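Local coordinates for endo-b-1,4-glucanase (Nasutitermes takasagoensis, PDB 1KS8), which probably cuts internal beta-1,4-glucosidic linkages of cellulose and related beta-glucans, as a family 9 glycosyl hydrolase with an (alpha/alpha)6 fold, at residues G56-F61 against D121-F126. Sequence-based numbering, arbitrary orientation.
Sequences GDFVKF and DADHAF
His124 NE2 donates a hydrogen bond to Asp57 OD2 at 2.7 Å. The bond is slightly bent. The oxygen lies at the edge of the imidazole, close to the ring plane. The ring in turn reaches OD2 on its anti side, and the carboxylate and ring planes are 45° apart. In Asp57, CG sits between the backbone N and the carbonyl carbon (chi1 58°), which puts CG 3.4 Å from His124 NE2. The other oxygen, OD1, accepts a hydrogen bond from the backbone N of Ala55, so both oxygens of this carboxylate are held.

Asp123 makes the second polar link. Its OD2 accepts the backbone N-H of Phe58 at 2.8 Å on the syn side, and this bond is nearly straight (168°). CG of Asp123 lies anti to its own backbone N, which carries the carboxylate out to the Phe58 N-H. Beside this bond, Val59 CG2 rests on Asp123 CB at 3.5 Å. Farther out, Phe58 CE1 meets the edge of the Phe126 ring at CE2, 4.1 Å away.

The contact joins the loop leading into strand 60-61 to helix 120-124 and the turn after it. Arg361 ties the same two segments together, with hydrogen bonds to the backbone oxygens of Gly56, His124 and Phe126. The side chain of Asp57 is about 6 Å from that of Glu412, a predicted active-site residue, and a sulfate ion, probably from the crystallisation liquor, lies about 3 Å from the side chain of His124.

Asp57 OD2 and Asp123 OD2 are 4.3 Å apart, and each accepts an N-H from across the contact. With His124 NE2 on OD2 and Ala55 N on OD1, the rotation of the Asp57 carboxylate is probably fixed beside the predicted active site.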
loop_
_atom_site.group_PDB
_atom_site.type_symbol
_atom_site.label_atom_id
_atom_site.label_comp_id
_atom_site.label_asym_id
_atom_site.label_seq_id
_atom_site.Cartn_x
_atom_site.Cartn_y
_atom_site.Cartn_z
ATOM N N GLY A 56 -0.526 -6.426 11.218
ATOM C CA GLY A 56 0.014 -6.795 12.517
ATOM C C GLY A 56 0.219 -8.298 12.593
ATOM O O GLY A 56 0.662 -8.826 13.620
ATOM N N ASP A 57 -0.108 -8.969 11.490
ATOM C CA ASP A 57 0.004 -10.418 11.341
ATOM C C ASP A 57 1.208 -10.774 10.475
ATOM O O ASP A 57 2.021 -9.910 10.145
ATOM C CB ASP A 57 -1.280 -10.969 10.706
ATOM C CG ASP A 57 -1.591 -10.335 9.353
ATOM O OD1 ASP A 57 -0.969 -9.307 9.000
ATOM O OD2 ASP A 57 -2.475 -10.860 8.640
ATOM N N PHE A 58 1.318 -12.042 10.090
ATOM C CA PHE A 58 2.450 -12.472 9.279
ATOM C C PHE A 58 2.060 -13.135 7.969
ATOM O O PHE A 58 2.857 -13.842 7.350
ATOM C CB PHE A 58 3.373 -13.369 10.117
ATOM C CG PHE A 58 3.896 -12.685 11.352
ATOM C CD1 PHE A 58 3.681 -13.230 12.612
ATOM C CD2 PHE A 58 4.551 -11.457 11.253
ATOM C CE1 PHE A 58 4.106 -12.560 13.763
ATOM C CE2 PHE A 58 4.980 -10.778 12.394
ATOM C CZ PHE A 58 4.756 -11.331 13.651
ATOM N N VAL A 59 0.827 -12.893 7.539
ATOM C CA VAL A 59 0.377 -13.425 6.264
ATOM C C VAL A 59 0.869 -12.466 5.187
ATOM O O VAL A 59 0.944 -11.253 5.402
ATOM C CB VAL A 59 -1.168 -13.477 6.161
ATOM C CG1 VAL A 59 -1.581 -13.962 4.779
ATOM C CG2 VAL A 59 -1.739 -14.389 7.223
ATOM N N LYS A 60 1.227 -13.019 4.037
ATOM C CA LYS A 60 1.647 -12.210 2.909
ATOM C C LYS A 60 0.451 -12.228 1.948
ATOM O O LYS A 60 0.238 -13.191 1.207
ATOM C CB LYS A 60 2.925 -12.795 2.291
ATOM C CG LYS A 60 4.156 -12.438 3.131
ATOM C CD LYS A 60 5.239 -13.510 3.164
ATOM C CE LYS A 60 5.868 -13.766 1.811
ATOM N NZ LYS A 60 7.140 -14.544 1.970
ATOM N N PHE A 61 -0.366 -11.177 2.025
ATOM C CA PHE A 61 -1.561 -11.028 1.186
ATOM C C PHE A 61 -1.148 -10.259 -0.066
ATOM O O PHE A 61 -0.905 -9.050 -0.018
ATOM C CB PHE A 61 -2.653 -10.261 1.946
ATOM C CG PHE A 61 -3.415 -11.100 2.947
ATOM C CD1 PHE A 61 -4.230 -12.146 2.519
ATOM C CD2 PHE A 61 -3.352 -10.820 4.316
ATOM C CE1 PHE A 61 -4.973 -12.898 3.429
ATOM C CE2 PHE A 61 -4.097 -11.573 5.238
ATOM C CZ PHE A 61 -4.908 -12.612 4.787
ATOM N N ASP A 121 -6.307 -18.121 9.371
ATOM C CA ASP A 121 -6.548 -18.665 10.701
ATOM C C ASP A 121 -5.317 -19.160 11.443
ATOM O O ASP A 121 -5.120 -18.819 12.607
ATOM C CB ASP A 121 -7.591 -19.781 10.638
ATOM C CG ASP A 121 -8.974 -19.262 10.293
ATOM O OD1 ASP A 121 -9.154 -18.023 10.268
ATOM O OD2 ASP A 121 -9.880 -20.091 10.053
ATOM N N ALA A 122 -4.490 -19.963 10.782
ATOM C CA ALA A 122 -3.296 -20.494 11.428
ATOM C C ALA A 122 -2.359 -19.366 11.836
ATOM O O ALA A 122 -1.756 -19.401 12.909
ATOM C CB ALA A 122 -2.578 -21.456 10.493
ATOM N N ASP A 123 -2.241 -18.362 10.976
ATOM C CA ASP A 123 -1.370 -17.233 11.263
ATOM C C ASP A 123 -1.901 -16.387 12.420
ATOM O O ASP A 123 -1.182 -16.096 13.376
ATOM C CB ASP A 123 -1.228 -16.346 10.026
ATOM C CG ASP A 123 -0.170 -15.280 10.197
ATOM O OD1 ASP A 123 1.015 -15.587 9.976
ATOM O OD2 ASP A 123 -0.520 -14.142 10.566
ATOM N N HIS A 124 -3.169 -16.004 12.338
ATOM C CA HIS A 124 -3.766 -15.156 13.358
ATOM C C HIS A 124 -3.960 -15.795 14.730
ATOM O O HIS A 124 -4.127 -15.089 15.724
ATOM C CB HIS A 124 -5.080 -14.585 12.824
ATOM C CG HIS A 124 -4.900 -13.731 11.606
ATOM N ND1 HIS A 124 -5.958 -13.213 10.890
ATOM C CD2 HIS A 124 -3.777 -13.306 10.979
ATOM C CE1 HIS A 124 -5.494 -12.504 9.875
ATOM N NE2 HIS A 124 -4.175 -12.545 9.906
ATOM N N ALA A 125 -3.921 -17.122 14.788
ATOM C CA ALA A 125 -4.080 -17.830 16.055
ATOM C C ALA A 125 -2.805 -17.727 16.891
ATOM O O ALA A 125 -2.789 -18.076 18.071
ATOM C CB ALA A 125 -4.412 -19.293 15.795
ATOM N N PHE A 126 -1.742 -17.241 16.261
ATOM C CA PHE A 126 -0.443 -17.078 16.899
ATOM C C PHE A 126 -0.166 -15.611 17.197
ATOM O O PHE A 126 -0.471 -14.745 16.380
ATOM C CB PHE A 126 0.644 -17.611 15.956
ATOM C CG PHE A 126 2.053 -17.258 16.364
ATOM C CD1 PHE A 126 2.694 -17.955 17.381
ATOM C CD2 PHE A 126 2.747 -16.245 15.708
ATOM C CE1 PHE A 126 4.008 -17.652 17.737
ATOM C CE2 PHE A 126 4.060 -15.933 16.057
ATOM C CZ PHE A 126 4.691 -16.638 17.071
#